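Local coordinates for soluble lytic murein transglycosylase (Pseudomonas aeruginosa, PDB 5OHU), which probably cleaves the glycan strands of peptidoglycan as a lytic transglycosylase, in both exolytic and endolytic fashion, at residues K75-L86 with L98-R109. Numbering follows the deposited sequence.
Sequences KSASNEEVERFL and LKLRWLRLLADR. With PO4 (phosphate ion), chain C.
The indole of Trp102 lies between two aliphatic groups, Val82 on one face and, from its own helix, Leu106 CD1 on the other, with a water in plane at its edge. The same water lies in plane at the edge of the Arg109 guanidinium, which has Leu105 CB over one face, toward the rim. Val82 CG1 stands 3.6 Å from the centroid of the Trp102 five-membered ring and 18° off its normal, which meets the definition of a CH-pi contact. With CG anti to the backbone N (chi1 -171°), the tryptophan reaches across to helix 79-86 and fits as a knob into the hole formed by Asn79, Val82, Glu83 and Leu86. Glu83 CG approaches Trp102 CH2 at 3.8 Å, and Leu86 CD1 meets Trp102 CE3 obliquely. The Asn79 amide stands perpendicular to the indole, its OD1 near the ring edge, while its ND2 makes a hydrogen bond to Asp111 OD2.

Apolar packing continues toward the start of segment 98-109, where Leu98 CD2 touches Phe85 CD1 at 3.6 Å and Leu86 CD2 rests on Lys99 CG. The two short helical segments run nearly antiparallel (154°), as neighbours in the alpha-helical superhelix of this Slt-type chain, with Tyr118 of helix 112-118 meeting Trp102 edge-to-face.

The edge water accepts from Trp102 NE1 at 2.8 Å and, at a longer 3.3 Å, from Arg109 NH1, and lies within donating distance of Asn79 OD1 and Ala77 O; a second accepts from Arg109 NH2 at 2.5 Å and also lies within donating distance of Ala77 O. Direct contacts are mostly apolar packing, whereas solvent links the indole N-H and the arginine to the turn before helix 79-86 and to its first residue, Asn79.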
# COMPACT_ATOMS: atom_id res chain seq x y z
N LYS A 75 29.34 -13.73 -17.64
CA LYS A 75 29.81 -15.10 -17.45
C LYS A 75 31.31 -15.24 -17.69
O LYS A 75 31.92 -16.21 -17.24
CB LYS A 75 29.01 -16.06 -18.34
CG LYS A 75 29.31 -17.55 -18.07
CD LYS A 75 28.26 -18.50 -18.61
CE LYS A 75 28.83 -19.92 -18.68
NZ LYS A 75 27.97 -20.83 -19.49
N SER A 76 31.94 -14.25 -18.33
CA SER A 76 33.37 -14.26 -18.55
C SER A 76 34.13 -13.28 -17.67
O SER A 76 35.36 -13.33 -17.65
CB SER A 76 33.69 -13.96 -20.01
OG SER A 76 33.02 -14.87 -20.85
N ALA A 77 33.45 -12.41 -16.94
CA ALA A 77 34.14 -11.33 -16.25
C ALA A 77 34.85 -11.85 -15.00
O ALA A 77 34.32 -12.69 -14.27
CB ALA A 77 33.16 -10.22 -15.88
N SER A 78 36.05 -11.33 -14.75
CA SER A 78 36.77 -11.70 -13.55
C SER A 78 36.04 -11.21 -12.29
O SER A 78 35.28 -10.24 -12.32
CB SER A 78 38.17 -11.09 -13.56
OG SER A 78 38.06 -9.68 -13.48
N ASN A 79 36.30 -11.91 -11.17
CA ASN A 79 35.84 -11.42 -9.87
C ASN A 79 36.32 -10.00 -9.63
O ASN A 79 35.58 -9.16 -9.10
CB ASN A 79 36.37 -12.31 -8.74
CG ASN A 79 35.66 -13.64 -8.64
OD1 ASN A 79 34.91 -14.04 -9.53
ND2 ASN A 79 35.92 -14.35 -7.54
N GLU A 80 37.57 -9.72 -10.01
CA GLU A 80 38.17 -8.41 -9.79
C GLU A 80 37.35 -7.31 -10.46
O GLU A 80 37.05 -6.28 -9.84
CB GLU A 80 39.61 -8.40 -10.32
CG GLU A 80 40.58 -9.27 -9.51
CD GLU A 80 40.41 -10.78 -9.76
OE1 GLU A 80 39.73 -11.18 -10.75
OE2 GLU A 80 40.98 -11.58 -8.98
N GLU A 81 36.98 -7.51 -11.72
CA GLU A 81 36.24 -6.47 -12.43
C GLU A 81 34.85 -6.28 -11.84
O GLU A 81 34.42 -5.15 -11.62
CB GLU A 81 36.14 -6.80 -13.92
CG GLU A 81 35.60 -5.65 -14.72
CD GLU A 81 35.46 -5.96 -16.21
OE1 GLU A 81 35.82 -7.08 -16.63
OE2 GLU A 81 34.98 -5.07 -16.95
N VAL A 82 34.14 -7.38 -11.58
CA VAL A 82 32.78 -7.26 -11.04
C VAL A 82 32.81 -6.61 -9.67
O VAL A 82 32.05 -5.68 -9.39
CB VAL A 82 32.09 -8.63 -10.97
CG1 VAL A 82 30.67 -8.47 -10.41
CG2 VAL A 82 32.04 -9.28 -12.34
N GLU A 83 33.69 -7.10 -8.79
CA GLU A 83 33.80 -6.52 -7.46
C GLU A 83 34.09 -5.03 -7.55
O GLU A 83 33.46 -4.22 -6.85
CB GLU A 83 34.91 -7.23 -6.68
CG GLU A 83 34.51 -8.60 -6.18
CD GLU A 83 35.68 -9.37 -5.64
OE1 GLU A 83 36.82 -8.84 -5.69
OE2 GLU A 83 35.48 -10.51 -5.16
N ARG A 84 34.99 -4.67 -8.46
CA ARG A 84 35.29 -3.26 -8.68
C ARG A 84 34.05 -2.49 -9.11
O ARG A 84 33.80 -1.38 -8.63
CB ARG A 84 36.39 -3.14 -9.72
CG ARG A 84 36.66 -1.73 -10.18
CD ARG A 84 37.81 -1.73 -11.15
NE ARG A 84 38.12 -0.37 -11.56
CZ ARG A 84 37.63 0.19 -12.65
NH1 ARG A 84 36.83 -0.52 -13.42
NH2 ARG A 84 37.95 1.46 -12.97
N PHE A 85 33.24 -3.05 -10.01
CA PHE A 85 32.04 -2.34 -10.43
C PHE A 85 31.04 -2.19 -9.28
O PHE A 85 30.44 -1.12 -9.10
CB PHE A 85 31.39 -3.05 -11.61
CG PHE A 85 30.30 -2.26 -12.24
CD1 PHE A 85 28.99 -2.37 -11.79
CD2 PHE A 85 30.58 -1.37 -13.26
CE1 PHE A 85 27.97 -1.63 -12.38
CE2 PHE A 85 29.58 -0.63 -13.85
CZ PHE A 85 28.27 -0.75 -13.41
N LEU A 86 30.83 -3.26 -8.51
CA LEU A 86 29.92 -3.15 -7.38
C LEU A 86 30.49 -2.25 -6.29
O LEU A 86 29.74 -1.61 -5.55
CB LEU A 86 29.61 -4.53 -6.81
CG LEU A 86 28.95 -5.50 -7.80
CD1 LEU A 86 29.07 -6.90 -7.25
CD2 LEU A 86 27.49 -5.13 -8.02
N LEU A 98 22.34 -7.01 -11.16
CA LEU A 98 23.69 -7.47 -11.41
C LEU A 98 24.17 -8.40 -10.30
O LEU A 98 24.85 -9.39 -10.58
CB LEU A 98 24.63 -6.27 -11.56
CG LEU A 98 26.14 -6.56 -11.65
CD1 LEU A 98 26.46 -7.57 -12.75
CD2 LEU A 98 26.95 -5.29 -11.84
N LYS A 99 23.83 -8.10 -9.04
CA LYS A 99 24.31 -8.97 -7.97
C LYS A 99 23.60 -10.31 -8.02
O LYS A 99 24.23 -11.36 -7.79
CB LYS A 99 24.10 -8.32 -6.60
CG LYS A 99 24.88 -7.02 -6.40
CD LYS A 99 24.81 -6.56 -4.93
CE LYS A 99 25.56 -7.52 -3.99
NZ LYS A 99 25.72 -6.99 -2.58
N LEU A 100 22.30 -10.30 -8.31
CA LEU A 100 21.56 -11.55 -8.46
C LEU A 100 22.22 -12.46 -9.49
O LEU A 100 22.53 -13.63 -9.21
CB LEU A 100 20.12 -11.25 -8.85
CG LEU A 100 19.27 -12.46 -9.21
CD1 LEU A 100 19.10 -13.36 -8.01
CD2 LEU A 100 17.90 -12.01 -9.76
N ARG A 101 22.47 -11.92 -10.68
CA ARG A 101 23.06 -12.70 -11.76
C ARG A 101 24.46 -13.19 -11.42
O ARG A 101 24.79 -14.36 -11.64
CB ARG A 101 23.10 -11.85 -13.02
CG ARG A 101 21.83 -11.90 -13.77
CD ARG A 101 21.66 -10.67 -14.57
NE ARG A 101 20.29 -10.64 -15.07
CZ ARG A 101 19.76 -9.63 -15.72
NH1 ARG A 101 20.48 -8.54 -15.93
NH2 ARG A 101 18.50 -9.71 -16.13
N TRP A 102 25.30 -12.31 -10.89
CA TRP A 102 26.65 -12.71 -10.54
C TRP A 102 26.66 -13.75 -9.42
O TRP A 102 27.32 -14.79 -9.54
CB TRP A 102 27.46 -11.48 -10.15
CG TRP A 102 28.88 -11.76 -9.97
CD1 TRP A 102 29.69 -12.42 -10.84
CD2 TRP A 102 29.68 -11.39 -8.85
NE1 TRP A 102 30.96 -12.50 -10.32
CE2 TRP A 102 30.98 -11.87 -9.10
CE3 TRP A 102 29.43 -10.72 -7.66
CZ2 TRP A 102 32.03 -11.67 -8.21
CZ3 TRP A 102 30.46 -10.52 -6.78
CH2 TRP A 102 31.75 -10.99 -7.06
N LEU A 103 25.92 -13.50 -8.33
CA LEU A 103 25.90 -14.45 -7.21
C LEU A 103 25.40 -15.82 -7.66
O LEU A 103 25.88 -16.85 -7.18
CB LEU A 103 25.04 -13.91 -6.05
CG LEU A 103 25.62 -12.86 -5.07
CD1 LEU A 103 26.47 -13.49 -4.00
CD2 LEU A 103 26.50 -11.86 -5.79
N ARG A 104 24.46 -15.84 -8.60
CA ARG A 104 24.02 -17.09 -9.22
C ARG A 104 25.20 -17.80 -9.89
O ARG A 104 25.46 -18.99 -9.64
CB ARG A 104 22.91 -16.76 -10.22
CG ARG A 104 22.08 -17.88 -10.73
CD ARG A 104 21.18 -17.35 -11.85
NE ARG A 104 19.95 -16.72 -11.38
CZ ARG A 104 19.38 -15.66 -11.96
NH1 ARG A 104 19.94 -15.09 -13.02
NH2 ARG A 104 18.24 -15.17 -11.47
N LEU A 105 25.95 -17.09 -10.73
CA LEU A 105 27.17 -17.65 -11.30
C LEU A 105 28.12 -18.16 -10.21
O LEU A 105 28.64 -19.28 -10.30
CB LEU A 105 27.87 -16.62 -12.18
CG LEU A 105 27.14 -16.28 -13.49
CD1 LEU A 105 27.93 -15.21 -14.24
CD2 LEU A 105 26.93 -17.51 -14.37
N LEU A 106 28.37 -17.34 -9.18
CA LEU A 106 29.36 -17.73 -8.17
C LEU A 106 28.95 -19.03 -7.49
O LEU A 106 29.79 -19.89 -7.21
CB LEU A 106 29.52 -16.63 -7.13
CG LEU A 106 30.07 -15.29 -7.58
CD1 LEU A 106 29.97 -14.31 -6.45
CD2 LEU A 106 31.53 -15.47 -8.09
N ALA A 107 27.66 -19.16 -7.19
CA ALA A 107 27.16 -20.37 -6.56
C ALA A 107 27.26 -21.56 -7.51
O ALA A 107 27.67 -22.65 -7.09
CB ALA A 107 25.72 -20.16 -6.10
N ASP A 108 26.90 -21.38 -8.78
CA ASP A 108 26.99 -22.47 -9.74
C ASP A 108 28.42 -22.97 -9.90
O ASP A 108 28.63 -24.14 -10.23
CB ASP A 108 26.40 -22.05 -11.09
CG ASP A 108 24.90 -21.71 -11.00
OD1 ASP A 108 24.24 -22.07 -10.00
OD2 ASP A 108 24.37 -21.07 -11.94
N ARG A 109 29.42 -22.13 -9.63
CA ARG A 109 30.82 -22.53 -9.74
C ARG A 109 31.40 -23.07 -8.44
O ARG A 109 32.58 -23.43 -8.42
CB ARG A 109 31.71 -21.36 -10.15
CG ARG A 109 31.28 -20.53 -11.31
CD ARG A 109 32.29 -19.39 -11.43
NE ARG A 109 31.93 -18.53 -12.56
CZ ARG A 109 32.11 -17.22 -12.62
NH1 ARG A 109 32.65 -16.57 -11.59
NH2 ARG A 109 31.74 -16.57 -13.72
P PO4 C . 39.29 2.73 -10.02
O1 PO4 C . 38.36 3.00 -11.17
O2 PO4 C . 38.94 1.40 -9.41
O3 PO4 C . 39.17 3.82 -8.98
O4 PO4 C . 40.69 2.64 -10.56
O HOH W 1 33.40 -13.38 -11.45
O HOH W 2 31.82 -14.11 -13.98